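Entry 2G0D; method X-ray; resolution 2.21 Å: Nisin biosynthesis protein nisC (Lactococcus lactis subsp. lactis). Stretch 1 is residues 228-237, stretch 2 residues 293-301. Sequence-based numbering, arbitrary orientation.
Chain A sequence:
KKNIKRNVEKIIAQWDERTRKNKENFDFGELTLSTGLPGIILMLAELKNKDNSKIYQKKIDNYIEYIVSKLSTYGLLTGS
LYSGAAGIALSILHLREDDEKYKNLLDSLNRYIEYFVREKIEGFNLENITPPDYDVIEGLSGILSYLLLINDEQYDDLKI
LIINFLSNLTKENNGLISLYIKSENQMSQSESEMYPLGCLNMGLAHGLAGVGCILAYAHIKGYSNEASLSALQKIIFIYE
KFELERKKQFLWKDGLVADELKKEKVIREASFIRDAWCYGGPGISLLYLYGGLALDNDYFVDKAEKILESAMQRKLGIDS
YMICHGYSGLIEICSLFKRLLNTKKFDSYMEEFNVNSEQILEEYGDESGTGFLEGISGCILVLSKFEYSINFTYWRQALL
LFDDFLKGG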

# COMPACT_ATOMS: atom_id res chain seq x y z
N SER A 228 10.16 -16.79 8.49
CA SER A 228 9.74 -15.62 7.72
C SER A 228 10.63 -15.42 6.50
O SER A 228 10.14 -15.06 5.42
CB SER A 228 9.76 -14.37 8.60
OG SER A 228 11.07 -13.92 8.81
N LEU A 229 11.92 -15.69 6.67
CA LEU A 229 12.87 -15.65 5.54
C LEU A 229 12.57 -16.75 4.54
O LEU A 229 12.68 -16.53 3.32
CB LEU A 229 14.33 -15.71 6.02
CG LEU A 229 14.89 -14.45 6.71
CD1 LEU A 229 16.27 -14.70 7.34
CD2 LEU A 229 14.97 -13.24 5.80
N SER A 230 12.17 -17.92 5.03
CA SER A 230 11.72 -18.99 4.14
C SER A 230 10.40 -18.65 3.46
O SER A 230 10.16 -19.08 2.33
CB SER A 230 11.63 -20.34 4.87
OG SER A 230 12.89 -20.70 5.43
N ALA A 231 9.54 -17.89 4.13
CA ALA A 231 8.27 -17.44 3.50
C ALA A 231 8.55 -16.46 2.36
O ALA A 231 7.94 -16.55 1.29
CB ALA A 231 7.36 -16.81 4.53
N LEU A 232 9.47 -15.55 2.59
CA LEU A 232 9.89 -14.57 1.60
C LEU A 232 10.51 -15.25 0.36
O LEU A 232 10.14 -14.93 -0.77
CB LEU A 232 10.90 -13.61 2.23
CG LEU A 232 11.54 -12.53 1.35
CD1 LEU A 232 10.46 -11.69 0.66
CD2 LEU A 232 12.51 -11.66 2.17
N GLN A 233 11.46 -16.16 0.60
CA GLN A 233 12.09 -16.94 -0.45
C GLN A 233 11.08 -17.71 -1.32
O GLN A 233 11.13 -17.65 -2.54
CB GLN A 233 13.10 -17.91 0.15
CG GLN A 233 14.24 -18.23 -0.76
CD GLN A 233 15.36 -17.20 -0.69
OE1 GLN A 233 15.75 -16.62 -1.72
NE2 GLN A 233 15.90 -16.98 0.51
N LYS A 234 10.16 -18.42 -0.66
CA LYS A 234 9.09 -19.17 -1.33
C LYS A 234 8.22 -18.27 -2.21
O LYS A 234 7.90 -18.63 -3.35
CB LYS A 234 8.22 -19.90 -0.32
CG LYS A 234 7.01 -20.58 -0.94
CD LYS A 234 6.52 -21.77 -0.12
CE LYS A 234 5.32 -22.39 -0.84
NZ LYS A 234 4.56 -23.35 0.02
N ILE A 235 7.84 -17.11 -1.68
CA ILE A 235 7.04 -16.14 -2.41
C ILE A 235 7.78 -15.72 -3.69
O ILE A 235 7.19 -15.75 -4.76
CB ILE A 235 6.65 -14.93 -1.52
CG1 ILE A 235 5.60 -15.36 -0.48
CG2 ILE A 235 6.14 -13.74 -2.38
CD1 ILE A 235 5.28 -14.30 0.56
N ILE A 236 9.06 -15.39 -3.58
CA ILE A 236 9.80 -14.96 -4.76
C ILE A 236 9.94 -16.11 -5.75
O ILE A 236 9.74 -15.93 -6.95
CB ILE A 236 11.17 -14.33 -4.40
CG1 ILE A 236 10.96 -13.04 -3.61
CG2 ILE A 236 11.96 -14.00 -5.67
CD1 ILE A 236 12.17 -12.64 -2.78
N PHE A 237 10.26 -17.30 -5.24
CA PHE A 237 10.33 -18.53 -6.06
C PHE A 237 9.02 -18.76 -6.85
O PHE A 237 9.06 -19.18 -8.01
CB PHE A 237 10.66 -19.74 -5.16
CG PHE A 237 10.76 -21.06 -5.90
CD1 PHE A 237 11.99 -21.60 -6.22
CD2 PHE A 237 9.61 -21.79 -6.20
CE1 PHE A 237 12.09 -22.86 -6.87
CE2 PHE A 237 9.69 -23.04 -6.86
CZ PHE A 237 10.94 -23.57 -7.19
N LEU A 293 17.18 -6.62 -1.87
CA LEU A 293 17.93 -5.86 -0.87
C LEU A 293 17.96 -6.61 0.47
O LEU A 293 19.02 -6.68 1.09
CB LEU A 293 17.42 -4.43 -0.69
CG LEU A 293 17.46 -3.53 -1.95
CD1 LEU A 293 16.61 -2.24 -1.74
CD2 LEU A 293 18.88 -3.20 -2.42
N ALA A 294 16.82 -7.19 0.89
CA ALA A 294 16.75 -7.94 2.17
C ALA A 294 17.58 -9.23 2.19
O ALA A 294 18.15 -9.57 3.23
CB ALA A 294 15.31 -8.26 2.54
N LEU A 295 17.60 -9.95 1.06
CA LEU A 295 18.32 -11.23 0.90
C LEU A 295 19.73 -11.05 0.30
O LEU A 295 20.47 -12.03 0.11
CB LEU A 295 17.47 -12.20 0.02
CG LEU A 295 16.08 -12.59 0.58
CD1 LEU A 295 15.21 -13.34 -0.42
CD2 LEU A 295 16.21 -13.45 1.87
N ASP A 296 20.12 -9.81 0.04
CA ASP A 296 21.40 -9.49 -0.60
C ASP A 296 21.59 -10.30 -1.90
O ASP A 296 22.59 -10.98 -2.11
CB ASP A 296 22.58 -9.65 0.38
CG ASP A 296 23.87 -9.02 -0.14
OD1 ASP A 296 23.79 -8.09 -0.98
OD2 ASP A 296 24.97 -9.44 0.30
N ASN A 297 20.58 -10.22 -2.77
CA ASN A 297 20.60 -10.92 -4.05
C ASN A 297 20.61 -9.87 -5.16
O ASN A 297 19.65 -9.13 -5.33
CB ASN A 297 19.39 -11.85 -4.13
CG ASN A 297 19.43 -12.74 -5.34
OD1 ASN A 297 19.64 -12.29 -6.46
ND2 ASN A 297 19.24 -14.04 -5.12
N ASP A 298 21.71 -9.79 -5.90
CA ASP A 298 21.88 -8.75 -6.93
C ASP A 298 20.97 -9.01 -8.10
O ASP A 298 20.51 -8.07 -8.74
CB ASP A 298 23.34 -8.66 -7.44
CG ASP A 298 24.28 -7.92 -6.49
OD1 ASP A 298 23.79 -7.16 -5.62
OD2 ASP A 298 25.52 -8.10 -6.61
N TYR A 299 20.74 -10.29 -8.38
CA TYR A 299 19.86 -10.72 -9.46
C TYR A 299 18.41 -10.21 -9.26
O TYR A 299 17.82 -9.64 -10.19
CB TYR A 299 19.89 -12.25 -9.62
CG TYR A 299 18.76 -12.81 -10.48
CD1 TYR A 299 18.75 -12.62 -11.87
CD2 TYR A 299 17.68 -13.49 -9.90
CE1 TYR A 299 17.70 -13.12 -12.67
CE2 TYR A 299 16.64 -13.98 -10.68
CZ TYR A 299 16.65 -13.79 -12.06
OH TYR A 299 15.62 -14.28 -12.83
N PHE A 300 17.86 -10.41 -8.06
CA PHE A 300 16.51 -9.89 -7.73
C PHE A 300 16.44 -8.37 -7.87
O PHE A 300 15.47 -7.84 -8.40
CB PHE A 300 16.08 -10.25 -6.30
CG PHE A 300 15.90 -11.73 -6.04
CD1 PHE A 300 15.66 -12.63 -7.08
CD2 PHE A 300 15.89 -12.21 -4.74
CE1 PHE A 300 15.47 -14.00 -6.83
CE2 PHE A 300 15.70 -13.58 -4.47
CZ PHE A 300 15.49 -14.47 -5.52
N VAL A 301 17.45 -7.65 -7.38
CA VAL A 301 17.43 -6.20 -7.49
C VAL A 301 17.47 -5.79 -8.97
O VAL A 301 16.62 -5.02 -9.41
CB VAL A 301 18.57 -5.52 -6.70
CG1 VAL A 301 18.58 -4.02 -6.97
CG2 VAL A 301 18.40 -5.76 -5.20

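This is a small, apolar side-chain contact in which one side of a helix packs against a helix-break-helix segment, touching residues around the break, with no hydrogen bond crossing between them. The two stretches bury 305 Å² in total, both sides summed.

Stretch 1 is helical throughout. Its backbone bonds follow the i to i-4 pattern, as in Ile236 N to Leu232 O at 3.0 Å. Leu229, Leu232, Gln233 and Ile236 are spaced three or four residues apart, so they fall along one side of the helix. These four make all of its contacts with stretch 2. The CA-to-CB bonds of Ser230 and Phe237 point away from the partner.

Stretch 2 is a helix, a short break and a second helix. Asp296 has positive phi (51°) and is the first residue after the first helix to leave helical geometry. Asn297 then occupies the N-cap position of the next helix. Its OD1 accepts a hydrogen bond from Phe300 N at 3.0 Å, with an N-H...acceptor angle of 162°. This capping bond satisfies a backbone NH in the first turn, where no earlier helical carbonyl is available. It also ties the turn to the backbone of Phe300, a residue whose side chain packs against stretch 1.

Leu295 is the centre of the contact. It has the largest covered area of any residue here, 88 Å², and it touches all four contacting residues of stretch 1. Its CA-to-CB bond points toward the helix, and the side chain has the m, t rotamer. Leu295 CD2 lies 4.1 Å from Leu229 CD2. Leu295 CG lies 4.0 Å from Leu232 CD2, and Leu295 CD1 lies 3.9 Å from Ile236 CD1. The leucine therefore spans about two turns of the facing helix. Leu232 CD2 also lies 4.4 Å from Ala294 CB.

The second anchor is Phe300, paired with Ile236. Ile236 CG2 sits over one face of the ring, 3.8 Å from the ring centroid and 23° off the ring normal. This is CH-pi geometry. The closest atoms of the pair are Ile236 CG2 and Phe300 CZ, at 3.6 Å. Ile236 CG2 covers the ring face, and Ile236 CD1 reaches both Leu295 CD1 (3.9 Å) and Phe300 CE2 (4.0 Å).

Gln233 is the polar member of the group. Its CA-to-CB bond points sideways, but the end of the chain comes nearer to stretch 2. Gln233 OE1 lies 3.6 Å from Leu295 CD1. The same OE1 is 4.1 Å from Phe300 CE2, at the ring edge and near its plane. Both neighbours are carbon atoms, so these approaches are packing contacts. Gln233 is exposed, whereas Leu232 and Ile236 are buried. The contact thus runs from buried aliphatic side chains to an exposed amide.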